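Peptide ABC transporter permease (Staphylococcus hominis, PDB 6EXS) probably carries peptides across the membrane as a POT family transporter of the major facilitator superfamily, and binds a thioalcohol-conjugated dipeptide. Local coordinates at residues G101-L105 with F115-F119; I293-L297 with I474-I478. All blocks are in the same frame, centred on the assembly; numbering follows the deposited sequence.

How the contacts relate
Both contacts join antiparallel pairs of membrane helices, but they share no helix. Contact 1 links helix 74-106 to helix 110-137, its neighbour in sequence. Contact 2 links helix 279-302 to helix 460-479, far apart in the chain. They lie on opposite sides of the chain's centre, with centres about 36 Å apart and nearest atoms about 20 Å apart. The touching residues of contact 1 are all buried. In contact 2 Leu294 and Thr475 are buried and the other four are partly exposed. Small residues and a hydrogen bond from side chain to backbone let contact 1 close to 7.6 Å between segment axes. Branched aliphatic side chains hold contact 2 at 10.7 Å between segment axes.

Contact 1. Residues G101-L105 with F115-F119; sequences GHICL and FSSMF. With OLC ((2R)-2,3-dihydroxypropyl (9Z)-octadec-9-enoate), chain E; OLC ((2R)-2,3-dihydroxypropyl (9Z)-octadec-9-enoate), chain N.
Residues 101-105 and 115-119 are helical and lie near the C-terminal end of helix 74-106 and the N-terminal end of helix 110-137. A short turn joins them into a helical hairpin of the N-terminal bundle of the major facilitator fold. The segment axes run antiparallel at 168° and approach to 7.6 Å. Gly101 CA lies only 3.8 Å from Ser117 CA, setting the register. A side chain on Gly101 would clash: an ideal CB would sit 2.9 Å from Ser117 O.

Phe115 opens the second segment on the lipid side. One face of its ring lies against a monoolein (OLC, chain N), and Phe115 CE2 is 3.4 Å from O23 of that lipid. Ser116, with chi1 p, hydrogen-bonds through OG to Phe112 O of its own helix. Cys104 points toward this helix, with Cys104 SG 3.5 Å from Ser116 OG. Ser117, with chi1 t, is the centre of the contact. Ser117 OG donates a 2.7 Å hydrogen bond to Gly101 O. Ser117 CB packs 3.8 Å from Cys104 CB, and Leu105 CG lies 3.3 Å from Ser117 OG. Met118 points away from 101-105, and its side chain touches Ile62 and Tyr66 of helix 56-72. Phe119 CD2 lies 3.6 Å from C8 of the second monoolein (OLC, chain E).

His102 points away and packs against helices 16-44 and 178-204.

Small residues, Gly101, Cys104, Ser116 and Ser117, make the close packing, as is familiar in membrane proteins. Ser117 OG is satisfied by a carbonyl of the adjacent helix, so a polar group can be buried within the bundle.

Contact 2. Residues I293-L297 with I474-I478; sequences ILGML and ITLII
Leu294, Ile478 and Ile474 carry most of the interface between helices 279-302 and 460-479. Both segments are regular helix, hydrogen-bonded internally from Leu297 N to Ile293 O (2.9 Å) and from Ile478 N to Ile474 O (3.0 Å). Their axes run antiparallel at 159°, with a signed crossing angle of -159° and a closest approach of 10.7 Å. The register pairs Leu294 CA with Thr475 CA at 6.6 Å.

Leu294 (m, t) leaves its backbone sideways and extends between Thr475 and Ile478. Leu294 CD2 is 3.5 Å from Thr475 OG1, and Leu294 CD1 is 3.9 Å from Ile478 CG2. Ile478 (m, t) points toward the first helix, where Ile478 CD1 lies 4.2 Å from Ile293 CB. One turn earlier, Ile474 (m, t) also points across. Ile474 CG2 is 3.8 Å from Leu297 CD1 and 4.0 Å from Ile293 CG2.

Helix 364-389 packs beside this pair: Thr372 touches both Leu297 and Thr475, and its hydroxyl hydrogen-bonds to Leu294 O. The contact joins two helices of the C-terminal six-helix bundle of the major facilitator fold, distant in sequence. The side chain of Leu297 is about 13 Å from the bound peptide conjugate.

The two segments meet by aliphatic van der Waals packing. Thr475 OG1 is hydrogen-bonded to Ala471 O of its own helix, so this hydroxyl can sit against leucine methyls with its polar need already met.

Contact 1. Residues G101-L105 with F115-F119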
ATOM      1  N   GLY A 101       0.519 -17.223  -5.867  1.00 36.37           N
ATOM      2  CA  GLY A 101       1.413 -16.181  -6.362  1.00 35.36           C
ATOM      3  C   GLY A 101       2.813 -16.287  -5.787  1.00 39.96           C
ATOM      4  O   GLY A 101       3.791 -16.033  -6.482  1.00 41.29           O
ATOM      5  N   HIS A 102       2.931 -16.680  -4.524  1.00 36.84           N
ATOM      6  CA  HIS A 102       4.231 -16.857  -3.891  1.00 37.04           C
ATOM      7  C   HIS A 102       4.916 -18.128  -4.413  1.00 42.17           C
ATOM      8  O   HIS A 102       6.141 -18.129  -4.573  1.00 42.02           O
ATOM      9  CB  HIS A 102       4.113 -16.853  -2.356  1.00 37.27           C
ATOM     10  CG  HIS A 102       3.858 -15.499  -1.754  1.00 39.82           C
ATOM     11  ND1 HIS A 102       4.866 -14.559  -1.633  1.00 40.89           N
ATOM     12  CD2 HIS A 102       2.730 -14.995  -1.197  1.00 41.27           C
ATOM     13  CE1 HIS A 102       4.316 -13.511  -1.040  1.00 39.64           C
ATOM     14  NE2 HIS A 102       3.033 -13.725  -0.762  1.00 40.16           N
ATOM     15  N   ILE A 103       4.127 -19.189  -4.714  1.00 38.84           N
ATOM     16  CA  ILE A 103       4.656 -20.441  -5.264  1.00 39.77           C
ATOM     17  C   ILE A 103       5.201 -20.184  -6.689  1.00 45.40           C
ATOM     18  O   ILE A 103       6.292 -20.662  -7.002  1.00 45.55           O
ATOM     19  CB  ILE A 103       3.647 -21.631  -5.151  1.00 43.58           C
ATOM     20  CG1 ILE A 103       3.420 -22.007  -3.661  1.00 44.04           C
ATOM     21  CG2 ILE A 103       4.123 -22.868  -5.932  1.00 44.83           C
ATOM     22  CD1 ILE A 103       2.109 -22.752  -3.351  1.00 49.07           C
ATOM     23  N   CYS A 104       4.494 -19.356  -7.506  1.00 42.14           N
ATOM     24  CA  CYS A 104       4.914 -18.971  -8.867  1.00 42.58           C
ATOM     25  C   CYS A 104       6.380 -18.504  -8.881  1.00 46.87           C
ATOM     26  O   CYS A 104       7.151 -18.941  -9.741  1.00 46.66           O
ATOM     27  CB  CYS A 104       3.996 -17.896  -9.451  1.00 42.31           C
ATOM     28  SG  CYS A 104       2.323 -18.463  -9.843  1.00 46.69           S
ATOM     29  N   LEU A 105       6.750 -17.621  -7.912  1.00 42.85           N
ATOM     30  CA  LEU A 105       8.095 -17.061  -7.752  1.00 42.03           C
ATOM     31  C   LEU A 105       9.146 -18.068  -7.300  1.00 47.33           C
ATOM     32  O   LEU A 105      10.322 -17.865  -7.587  1.00 46.90           O
ATOM     33  CB  LEU A 105       8.082 -15.852  -6.808  1.00 40.65           C
ATOM     34  CG  LEU A 105       7.617 -14.529  -7.395  1.00 43.84           C
ATOM     35  CD1 LEU A 105       7.654 -13.468  -6.366  1.00 41.97           C
ATOM     36  CD2 LEU A 105       8.464 -14.100  -8.609  1.00 47.76           C
ATOM     37  N   PHE A 115       5.184 -12.572 -13.854  1.00 42.10           N
ATOM     38  CA  PHE A 115       3.876 -11.982 -14.181  1.00 42.06           C
ATOM     39  C   PHE A 115       2.680 -12.814 -13.645  1.00 44.53           C
ATOM     40  O   PHE A 115       1.698 -12.209 -13.211  1.00 43.02           O
ATOM     41  CB  PHE A 115       3.751 -11.645 -15.675  1.00 44.97           C
ATOM     42  CG  PHE A 115       4.684 -10.516 -16.075  1.00 47.03           C
ATOM     43  CD1 PHE A 115       4.392  -9.195 -15.745  1.00 50.08           C
ATOM     44  CD2 PHE A 115       5.870 -10.777 -16.755  1.00 50.38           C
ATOM     45  CE1 PHE A 115       5.272  -8.154 -16.090  1.00 51.52           C
ATOM     46  CE2 PHE A 115       6.750  -9.737 -17.100  1.00 53.42           C
ATOM     47  CZ  PHE A 115       6.446  -8.434 -16.763  1.00 51.13           C
ATOM     48  N   SER A 116       2.788 -14.163 -13.591  1.00 41.04           N
ATOM     49  CA  SER A 116       1.731 -15.012 -13.026  1.00 40.93           C
ATOM     50  C   SER A 116       1.609 -14.805 -11.513  1.00 46.00           C
ATOM     51  O   SER A 116       0.495 -14.789 -10.983  1.00 47.08           O
ATOM     52  CB  SER A 116       1.965 -16.479 -13.354  1.00 44.69           C
ATOM     53  OG  SER A 116       3.201 -16.916 -12.820  1.00 53.69           O
ATOM     54  N   SER A 117       2.750 -14.593 -10.826  1.00 41.83           N
ATOM     55  CA  SER A 117       2.821 -14.286  -9.389  1.00 39.80           C
ATOM     56  C   SER A 117       2.091 -12.965  -9.114  1.00 44.42           C
ATOM     57  O   SER A 117       1.277 -12.894  -8.195  1.00 44.37           O
ATOM     58  CB  SER A 117       4.278 -14.162  -8.958  1.00 40.96           C
ATOM     59  OG  SER A 117       4.421 -13.656  -7.643  1.00 45.99           O
ATOM     60  N   MET A 118       2.388 -11.922  -9.919  1.00 42.26           N
ATOM     61  CA  MET A 118       1.777 -10.598  -9.816  1.00 41.96           C
ATOM     62  C   MET A 118       0.270 -10.690  -9.960  1.00 44.53           C
ATOM     63  O   MET A 118      -0.434 -10.144  -9.127  1.00 43.27           O
ATOM     64  CB  MET A 118       2.379  -9.641 -10.847  1.00 45.12           C
ATOM     65  CG  MET A 118       3.652  -8.970 -10.362  1.00 49.36           C
ATOM     66  SD  MET A 118       4.571  -8.064 -11.631  1.00 55.72           S
ATOM     67  CE  MET A 118       3.257  -6.902 -12.281  1.00 53.10           C
ATOM     68  N   PHE A 119      -0.211 -11.464 -10.955  1.00 40.90           N
ATOM     69  CA  PHE A 119      -1.618 -11.715 -11.251  1.00 40.49           C
ATOM     70  C   PHE A 119      -2.372 -12.297 -10.031  1.00 42.93           C
ATOM     71  O   PHE A 119      -3.409 -11.750  -9.648  1.00 41.52           O
ATOM     72  CB  PHE A 119      -1.745 -12.634 -12.495  1.00 42.93           C
ATOM     73  CG  PHE A 119      -3.123 -13.190 -12.778  1.00 44.91           C
ATOM     74  CD1 PHE A 119      -4.090 -12.413 -13.401  1.00 48.59           C
ATOM     75  CD2 PHE A 119      -3.453 -14.492 -12.418  1.00 47.49           C
ATOM     76  CE1 PHE A 119      -5.366 -12.929 -13.659  1.00 50.45           C
ATOM     77  CE2 PHE A 119      -4.729 -15.005 -12.667  1.00 51.00           C
ATOM     78  CZ  PHE A 119      -5.677 -14.220 -13.283  1.00 49.70           C
TER
HETATM   79  C10 OLC E 504      -2.206 -17.987 -14.857  1.00 74.22           C
HETATM   80  C9  OLC E 504      -2.404 -16.715 -15.171  1.00 73.26           C
HETATM   81  C11 OLC E 504      -0.918 -18.620 -14.407  1.00 75.21           C
HETATM   82  C8  OLC E 504      -1.385 -15.613 -15.156  1.00 72.82           C
HETATM   83  C24 OLC E 504       7.376 -14.067 -22.208  1.00 89.85           C
HETATM   84  C12 OLC E 504      -1.042 -20.092 -14.021  1.00 76.58           C
HETATM   85  C7  OLC E 504      -1.236 -14.891 -16.492  1.00 73.12           C
HETATM   86  C13 OLC E 504       0.225 -20.666 -13.403  1.00 76.55           C
HETATM   87  C6  OLC E 504       0.052 -14.088 -16.625  1.00 73.54           C
HETATM   88  C5  OLC E 504       1.260 -14.893 -17.093  1.00 74.71           C
HETATM   89  C4  OLC E 504       1.406 -14.997 -18.607  1.00 77.25           C
HETATM   90  C3  OLC E 504       2.176 -13.853 -19.255  1.00 79.49           C
HETATM   91  C2  OLC E 504       3.678 -14.111 -19.343  1.00 81.60           C
HETATM   92  C21 OLC E 504       6.736 -12.338 -20.459  1.00 86.64           C
HETATM   93  C1  OLC E 504       4.482 -12.978 -19.915  1.00 83.61           C
HETATM   94  C22 OLC E 504       7.214 -12.597 -21.875  1.00 88.98           C
HETATM   95  O19 OLC E 504       4.051 -11.887 -20.188  1.00 84.00           O
HETATM   96  O25 OLC E 504       8.505 -14.637 -21.551  1.00 89.26           O
HETATM   97  O23 OLC E 504       6.328 -11.967 -22.806  1.00 90.03           O
HETATM   98  O20 OLC E 504       5.762 -13.343 -20.080  1.00 85.36           O
HETATM   99  C24 OLC N 513       9.304  -7.333 -19.439  1.00 70.18           C
HETATM  100  C5  OLC N 513       0.794  -9.659 -19.017  1.00 75.62           C
HETATM  101  C4  OLC N 513       1.821  -8.542 -18.896  1.00 75.03           C
HETATM  102  C3  OLC N 513       2.990  -8.687 -19.855  1.00 75.13           C
HETATM  103  C2  OLC N 513       4.023  -7.571 -19.736  1.00 74.83           C
HETATM  104  C21 OLC N 513       7.428  -6.996 -21.089  1.00 72.42           C
HETATM  105  C1  OLC N 513       5.193  -7.741 -20.665  1.00 75.04           C
HETATM  106  C22 OLC N 513       8.531  -7.911 -20.602  1.00 71.62           C
HETATM  107  O19 OLC N 513       5.163  -8.363 -21.697  1.00 76.87           O
HETATM  108  O25 OLC N 513      10.220  -6.345 -19.886  1.00 70.82           O
HETATM  109  O23 OLC N 513       8.016  -9.199 -20.262  1.00 72.43           O
HETATM  110  O20 OLC N 513       6.286  -7.110 -20.203  1.00 72.75           O

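Contact 2. Residues I293-L297 with I474-I478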
ATOM      1  N   ILE A 293      -4.940  15.662  -3.188  1.00 50.78           N
ATOM      2  CA  ILE A 293      -3.714  16.129  -3.850  1.00 51.09           C
ATOM      3  C   ILE A 293      -2.540  16.001  -2.855  1.00 55.69           C
ATOM      4  O   ILE A 293      -1.546  15.357  -3.191  1.00 55.74           O
ATOM      5  CB  ILE A 293      -3.851  17.577  -4.435  1.00 55.45           C
ATOM      6  CG1 ILE A 293      -5.176  17.793  -5.227  1.00 56.83           C
ATOM      7  CG2 ILE A 293      -2.626  17.983  -5.271  1.00 55.93           C
ATOM      8  CD1 ILE A 293      -5.439  16.892  -6.508  1.00 61.46           C
ATOM      9  N   LEU A 294      -2.684  16.554  -1.625  1.00 51.98           N
ATOM     10  CA  LEU A 294      -1.659  16.478  -0.581  1.00 51.39           C
ATOM     11  C   LEU A 294      -1.281  15.033  -0.262  1.00 55.81           C
ATOM     12  O   LEU A 294      -0.081  14.731  -0.159  1.00 55.78           O
ATOM     13  CB  LEU A 294      -2.072  17.233   0.700  1.00 51.76           C
ATOM     14  CG  LEU A 294      -2.109  18.779   0.649  1.00 57.48           C
ATOM     15  CD1 LEU A 294      -2.479  19.353   2.000  1.00 57.80           C
ATOM     16  CD2 LEU A 294      -0.782  19.376   0.215  1.00 59.04           C
ATOM     17  N   GLY A 295      -2.296  14.158  -0.165  1.00 51.54           N
ATOM     18  CA  GLY A 295      -2.136  12.722   0.081  1.00 49.42           C
ATOM     19  C   GLY A 295      -1.416  12.003  -1.050  1.00 50.86           C
ATOM     20  O   GLY A 295      -0.543  11.171  -0.802  1.00 49.56           O
ATOM     21  N   MET A 296      -1.760  12.349  -2.300  1.00 46.51           N
ATOM     22  CA  MET A 296      -1.164  11.789  -3.511  1.00 46.09           C
ATOM     23  C   MET A 296       0.329  12.164  -3.604  1.00 49.01           C
ATOM     24  O   MET A 296       1.157  11.284  -3.859  1.00 48.10           O
ATOM     25  CB  MET A 296      -1.935  12.274  -4.750  1.00 49.60           C
ATOM     26  CG  MET A 296      -1.915  11.297  -5.890  1.00 53.76           C
ATOM     27  SD  MET A 296      -3.067  11.713  -7.226  1.00 60.04           S
ATOM     28  CE  MET A 296      -2.230  13.136  -7.953  1.00 58.08           C
ATOM     29  N   LEU A 297       0.662  13.463  -3.357  1.00 44.10           N
ATOM     30  CA  LEU A 297       2.024  14.000  -3.362  1.00 43.02           C
ATOM     31  C   LEU A 297       2.876  13.318  -2.291  1.00 45.31           C
ATOM     32  O   LEU A 297       4.071  13.094  -2.516  1.00 45.16           O
ATOM     33  CB  LEU A 297       2.040  15.527  -3.132  1.00 43.81           C
ATOM     34  CG  LEU A 297       1.511  16.463  -4.224  1.00 48.73           C
ATOM     35  CD1 LEU A 297       1.265  17.829  -3.657  1.00 48.88           C
ATOM     36  CD2 LEU A 297       2.476  16.556  -5.419  1.00 52.04           C
ATOM     37  N   ILE A 474       3.168  23.070  -4.337  1.00 55.55           N
ATOM     38  CA  ILE A 474       1.729  22.729  -4.321  1.00 54.58           C
ATOM     39  C   ILE A 474       1.194  22.739  -2.879  1.00 59.04           C
ATOM     40  O   ILE A 474       0.080  23.222  -2.631  1.00 60.02           O
ATOM     41  CB  ILE A 474       1.406  21.401  -5.069  1.00 55.87           C
ATOM     42  CG1 ILE A 474       1.956  21.410  -6.507  1.00 56.43           C
ATOM     43  CG2 ILE A 474      -0.112  21.115  -5.072  1.00 56.08           C
ATOM     44  CD1 ILE A 474       2.055  20.050  -7.134  1.00 61.40           C
ATOM     45  N   THR A 475       2.007  22.241  -1.934  1.00 54.40           N
ATOM     46  CA  THR A 475       1.660  22.230  -0.517  1.00 53.78           C
ATOM     47  C   THR A 475       1.565  23.652   0.023  1.00 58.50           C
ATOM     48  O   THR A 475       0.598  23.948   0.714  1.00 58.26           O
ATOM     49  CB  THR A 475       2.600  21.328   0.289  1.00 59.46           C
ATOM     50  OG1 THR A 475       2.571  20.026  -0.291  1.00 55.98           O
ATOM     51  CG2 THR A 475       2.198  21.229   1.747  1.00 55.92           C
ATOM     52  N   LEU A 476       2.530  24.531  -0.316  1.00 55.97           N
ATOM     53  CA  LEU A 476       2.498  25.927   0.127  1.00 57.80           C
ATOM     54  C   LEU A 476       1.303  26.698  -0.455  1.00 64.81           C
ATOM     55  O   LEU A 476       0.742  27.548   0.243  1.00 66.14           O
ATOM     56  CB  LEU A 476       3.820  26.659  -0.152  1.00 58.72           C
ATOM     57  CG  LEU A 476       5.023  26.261   0.704  1.00 62.55           C
ATOM     58  CD1 LEU A 476       6.304  26.807   0.107  1.00 63.62           C
ATOM     59  CD2 LEU A 476       4.871  26.729   2.149  1.00 65.28           C
ATOM     60  N   ILE A 477       0.889  26.370  -1.706  1.00 61.63           N
ATOM     61  CA  ILE A 477      -0.260  26.998  -2.374  1.00 62.48           C
ATOM     62  C   ILE A 477      -1.575  26.559  -1.688  1.00 67.72           C
ATOM     63  O   ILE A 477      -2.424  27.409  -1.425  1.00 68.68           O
ATOM     64  CB  ILE A 477      -0.245  26.791  -3.924  1.00 65.24           C
ATOM     65  CG1 ILE A 477       1.010  27.436  -4.557  1.00 65.90           C
ATOM     66  CG2 ILE A 477      -1.517  27.353  -4.585  1.00 66.75           C
ATOM     67  CD1 ILE A 477       1.479  26.801  -5.840  1.00 69.55           C
ATOM     68  N   ILE A 478      -1.711  25.258  -1.352  1.00 63.39           N
ATOM     69  CA  ILE A 478      -2.892  24.713  -0.667  1.00 62.79           C
ATOM     70  C   ILE A 478      -2.957  25.197   0.800  1.00 70.27           C
ATOM     71  O   ILE A 478      -4.034  25.608   1.247  1.00 71.20           O
ATOM     72  CB  ILE A 478      -2.969  23.159  -0.824  1.00 63.53           C
ATOM     73  CG1 ILE A 478      -3.289  22.775  -2.286  1.00 63.56           C
ATOM     74  CG2 ILE A 478      -3.975  22.508   0.156  1.00 63.24           C
ATOM     75  CD1 ILE A 478      -3.011  21.324  -2.689  1.00 67.29           C
TER